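Local coordinates for protein putative aminooxidase (PDB 2BA9) that isomerises polyunsaturated fatty acids to produce conjugated linoleic acid and carries FAD as its bound cofactor, at residues Arg8-Gly13 against Asp248-Thr253; Ala14-Leu19 against Gly44-Pro49. All blocks are in the same frame, centred on the assembly; numbering follows the deposited sequence.

The chain enters through strand 9-12, whose edge is joined to strand 249-252 in contact 1, so that more than 230 residues are looped out before the chain returns beside it; strand 396-398 joins the sheet later still. G13 leads straight into A14 and helix 16-28. After strand 33-36 the chain returns at G44-P49 to meet the start of that helix, and contact 2 therefore closes a much shorter loop lying wholly within the larger one. Contact 1 belongs to the parallel sheet and contact 2 to the loops at its C-terminal end. FAD touches both, and T253 packs on A17 and G18, I11 on G18, tying strand pair and helix together.

Contact 1 of 2, residues Arg8-Gly13 against Asp248-Thr253. With FAD (flavin-adenine dinucleotide), chain D.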
ATOM      1  N   ARG A   8       1.626  29.255   0.658  1.00 28.34           N
ATOM      2  CA  ARG A   8       0.679  28.551   1.494  1.00 28.20           C
ATOM      3  C   ARG A   8       0.345  27.263   0.792  1.00 27.75           C
ATOM      4  O   ARG A   8      -0.235  27.275  -0.283  1.00 28.01           O
ATOM      5  CB  ARG A   8      -0.594  29.365   1.679  1.00 28.15           C
ATOM      6  CG  ARG A   8      -0.399  30.644   2.441  1.00 28.66           C
ATOM      7  CD  ARG A   8      -1.573  31.577   2.221  1.00 29.76           C
ATOM      8  NE  ARG A   8      -1.620  32.067   0.844  1.00 30.08           N
ATOM      9  CZ  ARG A   8      -2.690  32.622   0.278  1.00 31.21           C
ATOM     10  NH1 ARG A   8      -3.817  32.785   0.966  1.00 32.20           N
ATOM     11  NH2 ARG A   8      -2.633  33.034  -0.983  1.00 31.46           N
ATOM     12  N   ILE A   9       0.710  26.149   1.416  1.00 27.54           N
ATOM     13  CA  ILE A   9       0.577  24.841   0.809  1.00 26.84           C
ATOM     14  C   ILE A   9      -0.463  24.027   1.572  1.00 26.42           C
ATOM     15  O   ILE A   9      -0.387  23.893   2.795  1.00 26.85           O
ATOM     16  CB  ILE A   9       1.921  24.105   0.808  1.00 26.82           C
ATOM     17  CG1 ILE A   9       2.965  24.907   0.012  1.00 27.26           C
ATOM     18  CG2 ILE A   9       1.743  22.710   0.245  1.00 26.04           C
ATOM     19  CD1 ILE A   9       4.400  24.493   0.270  1.00 27.39           C
ATOM     20  N   ALA A  10      -1.444  23.507   0.843  1.00 25.70           N
ATOM     21  CA  ALA A  10      -2.502  22.681   1.427  1.00 25.56           C
ATOM     22  C   ALA A  10      -2.222  21.245   1.042  1.00 25.18           C
ATOM     23  O   ALA A  10      -2.175  20.912  -0.146  1.00 25.35           O
ATOM     24  CB  ALA A  10      -3.872  23.117   0.928  1.00 25.47           C
ATOM     25  N   ILE A  11      -1.997  20.406   2.047  1.00 24.73           N
ATOM     26  CA  ILE A  11      -1.785  18.975   1.846  1.00 24.57           C
ATOM     27  C   ILE A  11      -3.079  18.231   2.170  1.00 24.69           C
ATOM     28  O   ILE A  11      -3.580  18.313   3.302  1.00 24.76           O
ATOM     29  CB  ILE A  11      -0.607  18.447   2.730  1.00 24.16           C
ATOM     30  CG1 ILE A  11       0.722  19.112   2.299  1.00 24.46           C
ATOM     31  CG2 ILE A  11      -0.511  16.926   2.642  1.00 23.48           C
ATOM     32  CD1 ILE A  11       1.744  19.333   3.428  1.00 23.09           C
ATOM     33  N   ILE A  12      -3.641  17.515   1.191  1.00 24.70           N
ATOM     34  CA  ILE A  12      -4.868  16.725   1.473  1.00 24.55           C
ATOM     35  C   ILE A  12      -4.524  15.269   1.798  1.00 24.10           C
ATOM     36  O   ILE A  12      -3.839  14.604   1.013  1.00 24.21           O
ATOM     37  CB  ILE A  12      -5.891  16.799   0.278  1.00 24.50           C
ATOM     38  CG1 ILE A  12      -6.024  18.225  -0.220  1.00 24.62           C
ATOM     39  CG2 ILE A  12      -7.212  16.282   0.754  1.00 24.64           C
ATOM     40  CD1 ILE A  12      -6.702  19.245   0.759  1.00 24.97           C
ATOM     41  N   GLY A  13      -5.022  14.804   2.945  1.00 24.16           N
ATOM     42  CA  GLY A  13      -4.743  13.465   3.471  1.00 24.68           C
ATOM     43  C   GLY A  13      -3.645  13.508   4.520  1.00 24.64           C
ATOM     44  O   GLY A  13      -2.561  14.018   4.248  1.00 24.92           O
ATOM     45  N   ASP A 248      -2.002  28.761  -1.981  1.00 28.86           N
ATOM     46  CA  ASP A 248      -1.220  29.015  -3.190  1.00 27.90           C
ATOM     47  C   ASP A 248      -0.977  27.726  -3.950  1.00 27.24           C
ATOM     48  O   ASP A 248      -0.992  27.712  -5.178  1.00 27.26           O
ATOM     49  CB  ASP A 248       0.122  29.642  -2.823  1.00 27.65           C
ATOM     50  CG  ASP A 248      -0.032  31.011  -2.223  1.00 27.18           C
ATOM     51  OD1 ASP A 248      -0.677  31.859  -2.855  1.00 28.10           O
ATOM     52  OD2 ASP A 248       0.484  31.249  -1.121  1.00 27.71           O
ATOM     53  N   VAL A 249      -0.753  26.647  -3.202  1.00 26.23           N
ATOM     54  CA  VAL A 249      -0.393  25.349  -3.773  1.00 25.49           C
ATOM     55  C   VAL A 249      -1.230  24.224  -3.137  1.00 24.98           C
ATOM     56  O   VAL A 249      -1.560  24.262  -1.941  1.00 23.48           O
ATOM     57  CB  VAL A 249       1.110  25.077  -3.575  1.00 25.23           C
ATOM     58  CG1 VAL A 249       1.536  23.799  -4.275  1.00 26.03           C
ATOM     59  CG2 VAL A 249       1.917  26.246  -4.068  1.00 24.74           C
ATOM     60  N   LEU A 250      -1.599  23.250  -3.968  1.00 24.84           N
ATOM     61  CA  LEU A 250      -2.338  22.069  -3.542  1.00 24.78           C
ATOM     62  C   LEU A 250      -1.517  20.802  -3.757  1.00 24.83           C
ATOM     63  O   LEU A 250      -0.989  20.587  -4.840  1.00 24.36           O
ATOM     64  CB  LEU A 250      -3.633  21.958  -4.351  1.00 25.01           C
ATOM     65  CG  LEU A 250      -4.612  20.854  -3.944  1.00 24.50           C
ATOM     66  CD1 LEU A 250      -5.065  21.049  -2.498  1.00 23.53           C
ATOM     67  CD2 LEU A 250      -5.812  20.832  -4.906  1.00 23.89           C
ATOM     68  N   VAL A 251      -1.437  19.958  -2.727  1.00 24.78           N
ATOM     69  CA  VAL A 251      -0.730  18.681  -2.807  1.00 24.62           C
ATOM     70  C   VAL A 251      -1.674  17.545  -2.398  1.00 24.87           C
ATOM     71  O   VAL A 251      -2.136  17.487  -1.257  1.00 24.74           O
ATOM     72  CB  VAL A 251       0.564  18.683  -1.953  1.00 24.57           C
ATOM     73  CG1 VAL A 251       1.273  17.332  -2.026  1.00 23.32           C
ATOM     74  CG2 VAL A 251       1.485  19.790  -2.437  1.00 25.29           C
ATOM     75  N   LEU A 252      -1.960  16.664  -3.359  1.00 24.92           N
ATOM     76  CA  LEU A 252      -2.947  15.608  -3.207  1.00 24.69           C
ATOM     77  C   LEU A 252      -2.275  14.309  -2.860  1.00 24.85           C
ATOM     78  O   LEU A 252      -1.478  13.809  -3.648  1.00 24.99           O
ATOM     79  CB  LEU A 252      -3.712  15.402  -4.521  1.00 24.78           C
ATOM     80  CG  LEU A 252      -4.500  16.576  -5.102  1.00 25.36           C
ATOM     81  CD1 LEU A 252      -5.048  16.203  -6.484  1.00 25.72           C
ATOM     82  CD2 LEU A 252      -5.624  16.999  -4.169  1.00 25.30           C
ATOM     83  N   THR A 253      -2.608  13.756  -1.694  1.00 24.62           N
ATOM     84  CA  THR A 253      -2.192  12.401  -1.317  1.00 24.72           C
ATOM     85  C   THR A 253      -3.424  11.499  -1.146  1.00 24.92           C
ATOM     86  O   THR A 253      -3.342  10.433  -0.532  1.00 25.01           O
ATOM     87  CB  THR A 253      -1.342  12.384   0.000  1.00 24.47           C
ATOM     88  OG1 THR A 253      -2.178  12.685   1.127  1.00 24.93           O
ATOM     89  CG2 THR A 253      -0.197  13.366  -0.080  1.00 23.48           C
TER
HETATM   90  PA  FAD D 500      -3.639   6.209   3.062  1.00 19.59           P
HETATM   91  O1A FAD D 500      -2.819   5.391   4.015  1.00 19.96           O
HETATM   92  O2A FAD D 500      -4.895   5.562   2.514  1.00 19.83           O
HETATM   93  O5B FAD D 500      -4.111   7.543   3.812  1.00 20.92           O
HETATM   94  C5B FAD D 500      -4.851   8.480   3.066  1.00 23.05           C
HETATM   95  C4B FAD D 500      -5.409   9.548   3.982  1.00 23.62           C
HETATM   96  O4B FAD D 500      -6.115  10.494   3.204  1.00 24.57           O
HETATM   97  C3B FAD D 500      -6.363   8.965   5.027  1.00 23.93           C
HETATM   98  O3B FAD D 500      -5.969   9.370   6.318  1.00 23.63           O
HETATM   99  C2B FAD D 500      -7.714   9.501   4.614  1.00 24.35           C
HETATM  100  O2B FAD D 500      -8.629   9.611   5.704  1.00 24.46           O
HETATM  101  C1B FAD D 500      -7.319  10.791   3.874  1.00 24.38           C
HETATM  102  N9A FAD D 500      -8.392  11.203   2.952  1.00 23.97           N
HETATM  103  C8A FAD D 500      -8.990  10.446   1.966  1.00 24.64           C
HETATM  104  N7A FAD D 500      -9.954  11.196   1.362  1.00 23.58           N
HETATM  105  C5A FAD D 500      -9.976  12.423   1.952  1.00 24.46           C
HETATM  106  C6A FAD D 500     -10.762  13.577   1.755  1.00 23.92           C
HETATM  107  N6A FAD D 500     -11.445  13.726   0.574  1.00 23.78           N
HETATM  108  N1A FAD D 500     -10.503  14.703   2.529  1.00 24.67           N
HETATM  109  C2A FAD D 500      -9.536  14.687   3.525  1.00 25.15           C
HETATM  110  N3A FAD D 500      -8.772  13.542   3.712  1.00 24.60           N
HETATM  111  C4A FAD D 500      -8.998  12.428   2.961  1.00 24.25           C
HETATM  112  N1  FAD D 500       2.351  -1.040   3.542  1.00 25.89           N
HETATM  113  C2  FAD D 500       3.654  -1.470   3.697  1.00 28.77           C
HETATM  114  O2  FAD D 500       4.586  -0.705   3.449  1.00 25.85           O
HETATM  115  N3  FAD D 500       3.904  -2.766   4.102  1.00 29.83           N
HETATM  116  C4  FAD D 500       2.859  -3.621   4.382  1.00 29.28           C
HETATM  117  O4  FAD D 500       3.120  -4.774   4.762  1.00 30.85           O
HETATM  118  C4X FAD D 500       1.538  -3.183   4.239  1.00 27.21           C
HETATM  119  N5  FAD D 500       0.464  -4.020   4.488  1.00 24.38           N
HETATM  120  C5X FAD D 500      -0.835  -3.550   4.508  1.00 24.27           C
HETATM  121  C6  FAD D 500      -1.883  -4.379   4.901  1.00 23.47           C
HETATM  122  C7  FAD D 500      -3.183  -3.880   4.953  1.00 23.93           C
HETATM  123  C7M FAD D 500      -4.285  -4.798   5.398  1.00 23.84           C
HETATM  124  C8  FAD D 500      -3.433  -2.556   4.598  1.00 23.67           C
HETATM  125  C8M FAD D 500      -4.812  -1.972   4.633  1.00 22.83           C
HETATM  126  C9  FAD D 500      -2.379  -1.738   4.201  1.00 23.66           C
HETATM  127  C9A FAD D 500      -1.072  -2.223   4.141  1.00 24.16           C
HETATM  128  N10 FAD D 500       0.005  -1.420   3.722  1.00 23.80           N
HETATM  129  C10 FAD D 500       1.299  -1.873   3.835  1.00 25.30           C
HETATM  130  C1' FAD D 500      -0.219  -0.233   2.846  1.00 20.63           C
HETATM  131  C2' FAD D 500      -0.031   1.077   3.602  1.00 19.91           C
HETATM  132  O2' FAD D 500      -0.733   1.084   4.841  1.00 21.29           O
HETATM  133  C3' FAD D 500      -0.508   2.199   2.694  1.00 20.46           C
HETATM  134  O3' FAD D 500       0.114   2.067   1.413  1.00 20.43           O
HETATM  135  C4' FAD D 500      -0.214   3.559   3.307  1.00 20.53           C
HETATM  136  O4' FAD D 500      -1.042   3.804   4.438  1.00 24.59           O
HETATM  137  C5' FAD D 500      -0.398   4.621   2.233  1.00 21.46           C
HETATM  138  O5' FAD D 500      -0.439   5.893   2.817  1.00 20.30           O
HETATM  139  P   FAD D 500      -1.165   7.117   2.041  1.00 20.53           P
HETATM  140  O1P FAD D 500      -1.137   8.373   2.892  1.00 20.58           O
HETATM  141  O2P FAD D 500      -0.477   7.299   0.732  1.00 23.73           O
HETATM  142  O3P FAD D 500      -2.699   6.684   1.849  1.00 21.28           O
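The guanidinium of R8 lies with D248 OD2 at its edge, in plane, while the backbone N of D248 covers one face. R8 grips the carboxylate side-on: R8 NE reaches D248 OD2 and R8 NH2 reaches D248 OD1, each 3.0 Å away, in a salt bridge. The two planes stand 67° apart, and both nitrogens meet the carboxylate oxygens from above its plane. A bend at chi3 (-68°) folds the arginine back to this position. D248 OD2 also accepts a hydrogen bond from the backbone N of R8 at 2.9 Å through its anti lone pair. E246 shares NH2 of R8 as a second acidic partner, which probably steadies its charge.

Beyond this pair the segments run as adjacent parallel strands of the Rossmann-type sheet, their axes at 18°. R8 O takes the N-H groups of both D248 and V249. A10 N to V249 O (2.9 Å), V251 N to A10 O (2.8 Å) and I12 N to V251 O continue the ladder, whereas I9 and I11 pair through their backbones with D32, T34 and L36, in and just before strand 33-36. I9, V249 and V251 face helix 408-423, with I9 CG2 against V251 CG2. On the opposite face, I12 CG1 lies across L250 CD1 (3.8 Å), and its CG2 touches the FAD adenine. At the C-terminal end I12 O accepts T253 N and T253 OG1; the OG1 bond, at 2.5 Å, is doubtfully short. G13, bare of side chain and with a positive phi, brings its CA to 3.3 Å from FAD O4B of the adenosine ribose.

Contact 2 of 2, residues Ala14-Leu19 against Gly44-Pro49; sequences AGPAGL and GKCHSP. With FAD (flavin-adenine dinucleotide), chain D.
G15 and P16, at the turn into helix 16-28, meet G44 and C46 in the dinucleotide-binding region of the protein. The approach is close because both residues of the nearest pair are glycines: the CA atoms of G15 and G44 are 4.2 Å apart, and G15 CA lies against G44 N. Neither residue has a side chain to intrude on FAD O5B, which runs past both. G44 also adopts a positive phi (51°) as the loop turns toward the cofactor. The side-chain part of the contact is one apolar meeting, P16 CG on C46 SG at 3.8 Å. The sulphur sits beside its own backbone N, anti to the carbonyl carbon (chi1 -66°), and F209 and V411 also touch P16.

G13, G15 and G18 are spaced as in the GxGxxG motif of Rossmann-type folds, where a tight turn presents a helix start to a pyrophosphate. Here G15 is the N-cap, and its O accepts L19 N at 3.0 Å in the first helical turn. A17 N binds FAD O1P at 3.1 Å, and the helix N terminus would be expected to help offset the phosphate charge. P16 CD comes within 3.2 Å of FAD O5'.

Segment 44-49 holds the other phosphate of FAD, that of PA. K45 N donates to FAD O1A at 3.0 Å in a nearly straight bond (165°). The lysine chain, bent at chi3 and chi4, curls back so that K45 NZ reaches FAD O2A, on the same phosphate, at 2.6 Å. NZ is held further by a salt bridge to E401 and a hydrogen bond to the carbonyl O of Y369, while W368 and Y370 touch the lysine side chain.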
ATOM      1  N   ALA A  14      -3.925  12.967   5.710  1.00 25.06           N
ATOM      2  CA  ALA A  14      -2.903  12.778   6.766  1.00 24.90           C
ATOM      3  C   ALA A  14      -2.572  11.305   7.032  1.00 24.91           C
ATOM      4  O   ALA A  14      -2.465  10.872   8.187  1.00 24.64           O
ATOM      5  CB  ALA A  14      -3.314  13.457   8.044  1.00 24.64           C
ATOM      6  N   GLY A  15      -2.407  10.546   5.951  1.00 25.10           N
ATOM      7  CA  GLY A  15      -1.803   9.217   6.013  1.00 24.51           C
ATOM      8  C   GLY A  15      -0.304   9.402   5.862  1.00 24.11           C
ATOM      9  O   GLY A  15       0.175  10.521   5.844  1.00 23.85           O
ATOM     10  N   PRO A  16       0.454   8.302   5.760  1.00 24.07           N
ATOM     11  CA  PRO A  16       1.898   8.398   5.569  1.00 24.19           C
ATOM     12  C   PRO A  16       2.361   9.414   4.511  1.00 24.52           C
ATOM     13  O   PRO A  16       3.318  10.143   4.748  1.00 24.89           O
ATOM     14  CB  PRO A  16       2.272   6.971   5.161  1.00 24.17           C
ATOM     15  CG  PRO A  16       1.270   6.118   5.950  1.00 23.64           C
ATOM     16  CD  PRO A  16       0.003   6.897   5.837  1.00 23.77           C
ATOM     17  N   ALA A  17       1.680   9.453   3.361  1.00 25.06           N
ATOM     18  CA  ALA A  17       2.078  10.326   2.250  1.00 24.95           C
ATOM     19  C   ALA A  17       1.905  11.812   2.588  1.00 25.01           C
ATOM     20  O   ALA A  17       2.773  12.618   2.278  1.00 25.04           O
ATOM     21  CB  ALA A  17       1.301   9.977   0.993  1.00 25.09           C
ATOM     22  N   GLY A  18       0.783  12.158   3.219  1.00 24.89           N
ATOM     23  CA  GLY A  18       0.508  13.537   3.608  1.00 24.85           C
ATOM     24  C   GLY A  18       1.438  13.993   4.708  1.00 24.68           C
ATOM     25  O   GLY A  18       2.029  15.067   4.640  1.00 24.20           O
ATOM     26  N   LEU A  19       1.560  13.153   5.734  1.00 24.52           N
ATOM     27  CA  LEU A  19       2.422  13.454   6.862  1.00 24.24           C
ATOM     28  C   LEU A  19       3.886  13.597   6.431  1.00 24.10           C
ATOM     29  O   LEU A  19       4.602  14.446   6.947  1.00 24.32           O
ATOM     30  CB  LEU A  19       2.274  12.383   7.938  1.00 23.71           C
ATOM     31  CG  LEU A  19       0.898  12.278   8.594  1.00 24.06           C
ATOM     32  CD1 LEU A  19       0.832  11.033   9.456  1.00 21.19           C
ATOM     33  CD2 LEU A  19       0.561  13.552   9.404  1.00 20.40           C
ATOM     34  N   GLY A  44      -3.803   6.901   8.169  1.00 25.06           N
ATOM     35  CA  GLY A  44      -4.561   6.227   7.110  1.00 25.06           C
ATOM     36  C   GLY A  44      -4.632   4.711   7.278  1.00 25.20           C
ATOM     37  O   GLY A  44      -5.251   4.203   8.232  1.00 25.01           O
ATOM     38  N   LYS A  45      -3.990   3.992   6.357  1.00 24.56           N
ATOM     39  CA  LYS A  45      -4.051   2.524   6.331  1.00 24.68           C
ATOM     40  C   LYS A  45      -2.944   1.862   7.179  1.00 24.74           C
ATOM     41  O   LYS A  45      -2.844   0.631   7.250  1.00 24.61           O
ATOM     42  CB  LYS A  45      -4.064   2.007   4.883  1.00 24.40           C
ATOM     43  CG  LYS A  45      -5.317   2.433   4.113  1.00 23.31           C
ATOM     44  CD  LYS A  45      -5.533   1.606   2.855  1.00 22.96           C
ATOM     45  CE  LYS A  45      -4.579   2.022   1.732  1.00 23.11           C
ATOM     46  NZ  LYS A  45      -4.959   3.329   1.117  1.00 21.07           N
ATOM     47  N   CYS A  46      -2.122   2.696   7.810  1.00 25.00           N
ATOM     48  CA  CYS A  46      -1.372   2.299   8.998  1.00 25.51           C
ATOM     49  C   CYS A  46      -2.293   2.568  10.174  1.00 25.48           C
ATOM     50  O   CYS A  46      -2.362   3.699  10.673  1.00 25.76           O
ATOM     51  CB  CYS A  46      -0.092   3.099   9.136  1.00 25.64           C
ATOM     52  SG  CYS A  46       1.088   2.768   7.827  1.00 26.87           S
ATOM     53  N   HIS A  47      -3.008   1.526  10.596  1.00 25.30           N
ATOM     54  CA  HIS A  47      -4.134   1.671  11.516  1.00 25.40           C
ATOM     55  C   HIS A  47      -4.082   0.591  12.561  1.00 25.42           C
ATOM     56  O   HIS A  47      -4.341  -0.587  12.261  1.00 25.48           O
ATOM     57  CB  HIS A  47      -5.441   1.585  10.741  1.00 25.41           C
ATOM     58  CG  HIS A  47      -6.619   2.136  11.476  1.00 26.78           C
ATOM     59  ND1 HIS A  47      -6.779   3.484  11.711  1.00 27.99           N
ATOM     60  CD2 HIS A  47      -7.694   1.528  12.026  1.00 26.64           C
ATOM     61  CE1 HIS A  47      -7.906   3.681  12.370  1.00 27.79           C
ATOM     62  NE2 HIS A  47      -8.485   2.511  12.565  1.00 26.76           N
ATOM     63  N   SER A  48      -3.795   1.001  13.794  1.00 25.44           N
ATOM     64  CA  SER A  48      -3.474   0.079  14.875  1.00 25.71           C
ATOM     65  C   SER A  48      -4.336   0.323  16.131  1.00 25.85           C
ATOM     66  O   SER A  48      -3.900   0.996  17.063  1.00 25.26           O
ATOM     67  CB  SER A  48      -1.988   0.220  15.221  1.00 25.94           C
ATOM     68  OG  SER A  48      -1.200   0.345  14.043  1.00 25.97           O
ATOM     69  N   PRO A  49      -5.563  -0.226  16.157  1.00 25.67           N
ATOM     70  CA  PRO A  49      -6.412  -0.064  17.337  1.00 25.43           C
ATOM     71  C   PRO A  49      -6.047  -0.955  18.521  1.00 25.19           C
ATOM     72  O   PRO A  49      -5.250  -1.880  18.401  1.00 24.83           O
ATOM     73  CB  PRO A  49      -7.816  -0.417  16.824  1.00 25.42           C
ATOM     74  CG  PRO A  49      -7.681  -0.674  15.344  1.00 24.94           C
ATOM     75  CD  PRO A  49      -6.250  -0.991  15.104  1.00 25.73           C
TER
HETATM   76  PA  FAD D 500      -3.639   6.209   3.062  1.00 19.59           P
HETATM   77  O1A FAD D 500      -2.819   5.391   4.015  1.00 19.96           O
HETATM   78  O2A FAD D 500      -4.895   5.562   2.514  1.00 19.83           O
HETATM   79  O5B FAD D 500      -4.111   7.543   3.812  1.00 20.92           O
HETATM   80  C5B FAD D 500      -4.851   8.480   3.066  1.00 23.05           C
HETATM   81  C4B FAD D 500      -5.409   9.548   3.982  1.00 23.62           C
HETATM   82  O4B FAD D 500      -6.115  10.494   3.204  1.00 24.57           O
HETATM   83  C3B FAD D 500      -6.363   8.965   5.027  1.00 23.93           C
HETATM   84  O3B FAD D 500      -5.969   9.370   6.318  1.00 23.63           O
HETATM   85  C2B FAD D 500      -7.714   9.501   4.614  1.00 24.35           C
HETATM   86  O2B FAD D 500      -8.629   9.611   5.704  1.00 24.46           O
HETATM   87  C1B FAD D 500      -7.319  10.791   3.874  1.00 24.38           C
HETATM   88  N9A FAD D 500      -8.392  11.203   2.952  1.00 23.97           N
HETATM   89  C8A FAD D 500      -8.990  10.446   1.966  1.00 24.64           C
HETATM   90  N7A FAD D 500      -9.954  11.196   1.362  1.00 23.58           N
HETATM   91  C5A FAD D 500      -9.976  12.423   1.952  1.00 24.46           C
HETATM   92  C6A FAD D 500     -10.762  13.577   1.755  1.00 23.92           C
HETATM   93  N6A FAD D 500     -11.445  13.726   0.574  1.00 23.78           N
HETATM   94  N1A FAD D 500     -10.503  14.703   2.529  1.00 24.67           N
HETATM   95  C2A FAD D 500      -9.536  14.687   3.525  1.00 25.15           C
HETATM   96  N3A FAD D 500      -8.772  13.542   3.712  1.00 24.60           N
HETATM   97  C4A FAD D 500      -8.998  12.428   2.961  1.00 24.25           C
HETATM   98  N1  FAD D 500       2.351  -1.040   3.542  1.00 25.89           N
HETATM   99  C2  FAD D 500       3.654  -1.470   3.697  1.00 28.77           C
HETATM  100  O2  FAD D 500       4.586  -0.705   3.449  1.00 25.85           O
HETATM  101  N3  FAD D 500       3.904  -2.766   4.102  1.00 29.83           N
HETATM  102  C4  FAD D 500       2.859  -3.621   4.382  1.00 29.28           C
HETATM  103  O4  FAD D 500       3.120  -4.774   4.762  1.00 30.85           O
HETATM  104  C4X FAD D 500       1.538  -3.183   4.239  1.00 27.21           C
HETATM  105  N5  FAD D 500       0.464  -4.020   4.488  1.00 24.38           N
HETATM  106  C5X FAD D 500      -0.835  -3.550   4.508  1.00 24.27           C
HETATM  107  C6  FAD D 500      -1.883  -4.379   4.901  1.00 23.47           C
HETATM  108  C7  FAD D 500      -3.183  -3.880   4.953  1.00 23.93           C
HETATM  109  C7M FAD D 500      -4.285  -4.798   5.398  1.00 23.84           C
HETATM  110  C8  FAD D 500      -3.433  -2.556   4.598  1.00 23.67           C
HETATM  111  C8M FAD D 500      -4.812  -1.972   4.633  1.00 22.83           C
HETATM  112  C9  FAD D 500      -2.379  -1.738   4.201  1.00 23.66           C
HETATM  113  C9A FAD D 500      -1.072  -2.223   4.141  1.00 24.16           C
HETATM  114  N10 FAD D 500       0.005  -1.420   3.722  1.00 23.80           N
HETATM  115  C10 FAD D 500       1.299  -1.873   3.835  1.00 25.30           C
HETATM  116  C1' FAD D 500      -0.219  -0.233   2.846  1.00 20.63           C
HETATM  117  C2' FAD D 500      -0.031   1.077   3.602  1.00 19.91           C
HETATM  118  O2' FAD D 500      -0.733   1.084   4.841  1.00 21.29           O
HETATM  119  C3' FAD D 500      -0.508   2.199   2.694  1.00 20.46           C
HETATM  120  O3' FAD D 500       0.114   2.067   1.413  1.00 20.43           O
HETATM  121  C4' FAD D 500      -0.214   3.559   3.307  1.00 20.53           C
HETATM  122  O4' FAD D 500      -1.042   3.804   4.438  1.00 24.59           O
HETATM  123  C5' FAD D 500      -0.398   4.621   2.233  1.00 21.46           C
HETATM  124  O5' FAD D 500      -0.439   5.893   2.817  1.00 20.30           O
HETATM  125  P   FAD D 500      -1.165   7.117   2.041  1.00 20.53           P
HETATM  126  O1P FAD D 500      -1.137   8.373   2.892  1.00 20.58           O
HETATM  127  O2P FAD D 500      -0.477   7.299   0.732  1.00 23.73           O
HETATM  128  O3P FAD D 500      -2.699   6.684   1.849  1.00 21.28           O